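Long-range contact in glutamyl endopeptidase (Staphylococcus epidermidis, PDB 6PYM), which cleaves proteins, probably on the carbonyl side of glutamic acid, as a secreted serine protease of the S1B family: residues 156-170 and 183-197. The protein carries 1 engineered substitution. Residues are numbered along the deposited sequence; the frame is centred on the assembly and turned at random.
Sequences EELRYDLSTVGGNAG and IHYGGVDNKYNSSVY. Engineered in segment 156-170: Ala169 (natural residue Ser).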
loop_
_atom_site.group_PDB
_atom_site.type_symbol
_atom_site.label_atom_id
_atom_site.label_comp_id
_atom_site.label_asym_id
_atom_site.label_seq_id
_atom_site.Cartn_x
_atom_site.Cartn_y
_atom_site.Cartn_z
ATOM N N GLU A 156 10.943 4.739 12.301
ATOM C CA GLU A 156 10.263 4.287 11.094
ATOM C C GLU A 156 8.901 3.664 11.386
ATOM O O GLU A 156 8.363 2.941 10.540
ATOM C CB GLU A 156 11.152 3.323 10.304
ATOM C CG GLU A 156 12.364 4.021 9.696
ATOM C CD GLU A 156 13.399 3.076 9.104
ATOM O OE1 GLU A 156 13.220 1.841 9.159
ATOM O OE2 GLU A 156 14.415 3.589 8.585
ATOM N N GLU A 157 8.330 3.926 12.557
ATOM C CA GLU A 157 7.087 3.301 12.984
ATOM C C GLU A 157 6.025 4.371 13.177
ATOM O O GLU A 157 6.244 5.351 13.893
ATOM C CB GLU A 157 7.328 2.538 14.295
ATOM C CG GLU A 157 6.075 1.996 14.977
ATOM C CD GLU A 157 5.740 0.562 14.596
ATOM O OE1 GLU A 157 6.259 0.090 13.569
ATOM O OE2 GLU A 157 4.943 -0.085 15.324
ATOM N N LEU A 158 4.872 4.185 12.538
ATOM C CA LEU A 158 3.704 5.031 12.769
ATOM C C LEU A 158 2.531 4.114 13.076
ATOM O O LEU A 158 2.238 3.202 12.294
ATOM C CB LEU A 158 3.403 5.962 11.571
ATOM C CG LEU A 158 2.233 6.958 11.732
ATOM C CD1 LEU A 158 2.456 8.237 10.944
ATOM C CD2 LEU A 158 0.908 6.328 11.311
ATOM N N ARG A 159 1.874 4.344 14.211
ATOM C CA ARG A 159 0.781 3.495 14.663
ATOM C C ARG A 159 -0.520 4.275 14.700
ATOM O O ARG A 159 -0.529 5.504 14.829
ATOM C CB ARG A 159 1.058 2.942 16.063
ATOM C CG ARG A 159 2.331 2.132 16.156
ATOM C CD ARG A 159 2.666 1.821 17.596
ATOM N NE ARG A 159 3.888 1.029 17.681
ATOM C CZ ARG A 159 4.565 0.805 18.803
ATOM N NH1 ARG A 159 4.147 1.316 19.954
ATOM N NH2 ARG A 159 5.668 0.072 18.771
ATOM N N TYR A 160 -1.628 3.536 14.629
ATOM C CA TYR A 160 -2.947 4.150 14.559
ATOM C C TYR A 160 -3.987 3.255 15.220
ATOM O O TYR A 160 -3.753 2.068 15.474
ATOM C CB TYR A 160 -3.350 4.501 13.115
ATOM C CG TYR A 160 -2.755 3.589 12.063
ATOM C CD1 TYR A 160 -3.250 2.304 11.845
ATOM C CD2 TYR A 160 -1.702 4.022 11.281
ATOM C CE1 TYR A 160 -2.699 1.487 10.877
ATOM C CE2 TYR A 160 -1.138 3.216 10.321
ATOM C CZ TYR A 160 -1.635 1.949 10.116
ATOM O OH TYR A 160 -1.056 1.168 9.147
ATOM N N ASP A 161 -5.156 3.850 15.473
ATOM C CA ASP A 161 -6.238 3.214 16.223
ATOM C C ASP A 161 -7.345 2.653 15.334
ATOM O O ASP A 161 -8.372 2.199 15.849
ATOM C CB ASP A 161 -6.817 4.175 17.274
ATOM C CG ASP A 161 -7.623 5.323 16.670
ATOM O OD1 ASP A 161 -7.831 5.384 15.446
ATOM O OD2 ASP A 161 -8.075 6.191 17.454
ATOM N N LEU A 162 -7.159 2.666 14.023
ATOM C CA LEU A 162 -8.142 2.161 13.078
ATOM C C LEU A 162 -7.922 0.669 12.832
ATOM O O LEU A 162 -6.818 0.146 13.001
ATOM C CB LEU A 162 -8.066 2.948 11.768
ATOM C CG LEU A 162 -6.710 3.008 11.061
ATOM C CD1 LEU A 162 -6.504 1.826 10.108
ATOM C CD2 LEU A 162 -6.530 4.342 10.330
ATOM N N SER A 163 -8.991 -0.015 12.428
ATOM C CA SER A 163 -8.965 -1.462 12.234
ATOM C C SER A 163 -8.455 -1.867 10.850
ATOM O O SER A 163 -8.700 -1.193 9.845
ATOM C CB SER A 163 -10.364 -2.037 12.419
ATOM O OG SER A 163 -10.798 -1.972 13.766
ATOM N N THR A 164 -7.757 -3.007 10.813
ATOM C CA THR A 164 -7.297 -3.637 9.582
ATOM C C THR A 164 -7.385 -5.146 9.768
ATOM O O THR A 164 -7.472 -5.641 10.893
ATOM C CB THR A 164 -5.840 -3.270 9.258
ATOM O OG1 THR A 164 -4.987 -3.785 10.283
ATOM C CG2 THR A 164 -5.643 -1.761 9.162
ATOM N N VAL A 165 -7.350 -5.880 8.654
ATOM C CA VAL A 165 -7.438 -7.337 8.664
ATOM C C VAL A 165 -6.421 -7.886 7.680
ATOM O O VAL A 165 -6.163 -7.277 6.639
ATOM C CB VAL A 165 -8.872 -7.815 8.295
ATOM C CG1 VAL A 165 -8.950 -9.343 8.151
ATOM C CG2 VAL A 165 -9.875 -7.346 9.333
ATOM N N GLY A 166 -5.866 -9.059 8.001
ATOM C CA GLY A 166 -4.986 -9.787 7.104
ATOM C C GLY A 166 -5.412 -9.670 5.657
ATOM O O GLY A 166 -6.566 -9.932 5.311
ATOM N N GLY A 167 -4.473 -9.254 4.806
ATOM C CA GLY A 167 -4.733 -8.799 3.453
ATOM C C GLY A 167 -4.458 -7.319 3.283
ATOM O O GLY A 167 -4.047 -6.883 2.198
ATOM N N ASN A 168 -4.632 -6.548 4.355
ATOM C CA ASN A 168 -4.287 -5.134 4.344
ATOM C C ASN A 168 -2.786 -4.891 4.252
ATOM O O ASN A 168 -2.407 -3.765 3.932
ATOM C CB ASN A 168 -4.807 -4.430 5.603
ATOM C CG ASN A 168 -6.188 -3.804 5.432
ATOM O OD1 ASN A 168 -7.114 -4.141 6.172
ATOM N ND2 ASN A 168 -6.322 -2.859 4.500
ATOM N N ALA A 169 -1.931 -5.869 4.572
ATOM C CA ALA A 169 -0.478 -5.703 4.479
ATOM C C ALA A 169 -0.089 -4.978 3.201
ATOM O O ALA A 169 -0.442 -5.414 2.100
ATOM C CB ALA A 169 0.187 -7.082 4.501
ATOM N N GLY A 170 0.640 -3.869 3.344
ATOM C CA GLY A 170 1.077 -3.072 2.216
ATOM C C GLY A 170 0.181 -1.900 1.876
ATOM O O GLY A 170 0.522 -1.118 0.979
ATOM N N ILE A 183 3.210 2.978 5.072
ATOM C CA ILE A 183 2.772 1.736 4.436
ATOM C C ILE A 183 2.409 0.769 5.557
ATOM O O ILE A 183 3.284 0.335 6.318
ATOM C CB ILE A 183 3.851 1.154 3.509
ATOM C CG1 ILE A 183 4.218 2.147 2.390
ATOM C CG2 ILE A 183 3.415 -0.197 2.948
ATOM C CD1 ILE A 183 3.085 2.469 1.420
ATOM N N HIS A 184 1.125 0.435 5.664
ATOM C CA HIS A 184 0.650 -0.472 6.697
ATOM C C HIS A 184 1.368 -1.812 6.602
ATOM O O HIS A 184 1.608 -2.320 5.506
ATOM C CB HIS A 184 -0.845 -0.697 6.483
ATOM C CG HIS A 184 -1.425 -1.702 7.408
ATOM N ND1 HIS A 184 -1.681 -1.432 8.734
ATOM C CD2 HIS A 184 -1.733 -3.003 7.212
ATOM C CE1 HIS A 184 -2.152 -2.523 9.308
ATOM N NE2 HIS A 184 -2.193 -3.492 8.407
ATOM N N TYR A 185 1.692 -2.410 7.757
ATOM C CA TYR A 185 2.240 -3.769 7.735
ATOM C C TYR A 185 1.563 -4.775 8.659
ATOM O O TYR A 185 1.721 -5.980 8.424
ATOM C CB TYR A 185 3.766 -3.797 7.960
ATOM C CG TYR A 185 4.241 -3.429 9.343
ATOM C CD1 TYR A 185 4.373 -4.393 10.345
ATOM C CD2 TYR A 185 4.604 -2.124 9.637
ATOM C CE1 TYR A 185 4.832 -4.050 11.607
ATOM C CE2 TYR A 185 5.063 -1.775 10.893
ATOM C CZ TYR A 185 5.183 -2.743 11.868
ATOM O OH TYR A 185 5.640 -2.411 13.125
ATOM N N GLY A 186 0.815 -4.350 9.670
ATOM C CA GLY A 186 0.190 -5.297 10.580
ATOM C C GLY A 186 -0.178 -4.595 11.875
ATOM O O GLY A 186 -0.285 -3.375 11.913
ATOM N N GLY A 187 -0.388 -5.385 12.924
ATOM C CA GLY A 187 -0.715 -4.777 14.203
ATOM C C GLY A 187 -0.585 -5.751 15.355
ATOM O O GLY A 187 -0.185 -6.908 15.193
ATOM N N VAL A 188 -0.938 -5.253 16.534
ATOM C CA VAL A 188 -0.848 -6.005 17.777
ATOM C C VAL A 188 -2.248 -6.053 18.377
ATOM O O VAL A 188 -2.852 -4.999 18.631
ATOM C CB VAL A 188 0.157 -5.375 18.756
ATOM C CG1 VAL A 188 0.185 -6.159 20.057
ATOM C CG2 VAL A 188 1.548 -5.337 18.141
ATOM N N ASP A 189 -2.761 -7.271 18.586
ATOM C CA ASP A 189 -4.145 -7.466 19.004
ATOM C C ASP A 189 -4.482 -6.564 20.179
ATOM O O ASP A 189 -3.725 -6.469 21.150
ATOM C CB ASP A 189 -4.362 -8.919 19.435
ATOM C CG ASP A 189 -4.369 -9.897 18.277
ATOM O OD1 ASP A 189 -4.272 -9.490 17.106
ATOM O OD2 ASP A 189 -4.508 -11.107 18.569
ATOM N N ASN A 190 -5.631 -5.901 20.085
ATOM C CA ASN A 190 -6.219 -5.110 21.160
ATOM C C ASN A 190 -5.467 -3.823 21.434
ATOM O O ASN A 190 -5.864 -3.079 22.345
ATOM C CB ASN A 190 -6.366 -5.870 22.493
ATOM C CG ASN A 190 -6.735 -7.318 22.307
ATOM O OD1 ASN A 190 -6.137 -8.205 22.917
ATOM N ND2 ASN A 190 -7.722 -7.568 21.471
ATOM N N LYS A 191 -4.397 -3.523 20.698
ATOM C CA LYS A 191 -3.547 -2.389 21.037
ATOM C C LYS A 191 -3.490 -1.337 19.939
ATOM O O LYS A 191 -3.880 -0.193 20.180
ATOM C CB LYS A 191 -2.144 -2.870 21.434
ATOM C CG LYS A 191 -2.135 -3.701 22.715
ATOM C CD LYS A 191 -0.731 -4.170 23.081
ATOM C CE LYS A 191 -0.737 -5.024 24.344
ATOM N NZ LYS A 191 0.639 -5.504 24.681
ATOM N N TYR A 192 -3.015 -1.678 18.745
ATOM C CA TYR A 192 -2.827 -0.695 17.684
ATOM C C TYR A 192 -2.511 -1.447 16.401
ATOM O O TYR A 192 -2.174 -2.633 16.418
ATOM C CB TYR A 192 -1.691 0.294 17.996
ATOM C CG TYR A 192 -0.405 -0.384 18.385
ATOM C CD1 TYR A 192 0.431 -0.956 17.428
ATOM C CD2 TYR A 192 -0.040 -0.488 19.720
ATOM C CE1 TYR A 192 1.596 -1.595 17.794
ATOM C CE2 TYR A 192 1.126 -1.116 20.093
ATOM C CZ TYR A 192 1.935 -1.677 19.131
ATOM O OH TYR A 192 3.096 -2.314 19.512
ATOM N N ASN A 193 -2.602 -0.725 15.289
ATOM C CA ASN A 193 -2.045 -1.174 14.025
ATOM C C ASN A 193 -0.868 -0.286 13.640
ATOM O O ASN A 193 -0.735 0.840 14.125
ATOM C CB ASN A 193 -3.129 -1.228 12.948
ATOM C CG ASN A 193 -4.044 -2.413 13.150
ATOM O OD1 ASN A 193 -3.583 -3.558 13.154
ATOM N ND2 ASN A 193 -5.321 -2.155 13.394
ATOM N N SER A 194 0.002 -0.824 12.787
ATOM C CA SER A 194 1.318 -0.253 12.547
ATOM C C SER A 194 1.636 -0.152 11.064
ATOM O O SER A 194 1.267 -1.015 10.264
ATOM C CB SER A 194 2.419 -1.128 13.159
ATOM O OG SER A 194 2.259 -1.293 14.555
ATOM N N SER A 195 2.414 0.877 10.737
ATOM C CA SER A 195 2.898 1.125 9.393
ATOM C C SER A 195 4.366 1.526 9.437
ATOM O O SER A 195 4.891 1.973 10.467
ATOM C CB SER A 195 2.094 2.246 8.726
ATOM O OG SER A 195 2.310 3.500 9.360
ATOM N N VAL A 196 5.024 1.346 8.296
ATOM C CA VAL A 196 6.343 1.921 8.065
ATOM C C VAL A 196 6.153 3.398 7.776
ATOM O O VAL A 196 5.512 3.768 6.785
ATOM C CB VAL A 196 7.064 1.237 6.897
ATOM C CG1 VAL A 196 8.470 1.824 6.733
ATOM C CG2 VAL A 196 7.119 -0.262 7.111
ATOM N N TYR A 197 6.719 4.240 8.633
ATOM C CA TYR A 197 6.621 5.684 8.489
ATOM C C TYR A 197 7.602 6.158 7.427
ATOM O O TYR A 197 8.787 5.809 7.467
ATOM C CB TYR A 197 6.980 6.310 9.829
ATOM C CG TYR A 197 6.822 7.803 9.938
ATOM C CD1 TYR A 197 5.668 8.440 9.505
ATOM C CD2 TYR A 197 7.814 8.573 10.524
ATOM C CE1 TYR A 197 5.509 9.802 9.640
ATOM C CE2 TYR A 197 7.664 9.941 10.661
ATOM C CZ TYR A 197 6.511 10.544 10.218
ATOM O OH TYR A 197 6.343 11.900 10.351
HETATM O O HOH W 1 -3.623 -6.227 8.902
#
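His184 and Tyr160 meet at their rims, with Tyr160 OH 2.7 Å from His184 ND1 in a hydrogen bond that either could donate. The bond lies near both ring planes. CG of His184 is anti to its backbone N (chi1 175°), which turns the imidazole toward the loop that follows strand 157-160. There Thr164 CG2 sits over one imidazole face, 4.0 Å from the ring centroid, and a water links Thr164 OG1 to His184 NE2. Tyr160 at ND1 and the water at NE2 probably limit the rotation of the imidazole.

Asn193 ties down the same loop. Its ND2 donates to Leu162 O at 2.8 Å, in the carbonyl plane, while OD1 accepts from the amino group of Val1.

Strands 157-160 and 192-197 pair antiparallel, with Tyr160 facing Asn193. Leu158 O takes two bonds, from Ser195 N and from Ser195 OG (2.9 Å). On the Glu157 and Arg159 face, the guanidinium of Arg159 lies flat on Tyr192, planes 6° apart, and CD rests over the ring. Arg159 NE also forms a straight salt bridge to Glu157 OE2 (2.8 Å). Tyr185 OH donates to the syn lone pair of Glu157 OE1 at 2.6 Å. The bent chi2 of Glu157 (93°) brings the carboxylate between these partners.

Gly170 N bonds to His184 O beside Ala169, engineered from the predicted charge-relay serine. In glutamate-specific relatives the histidine here recognises the P1 carboxylate. Held by Tyr160, with the N-terminus anchored nearby, His184 is probably positioned for that role.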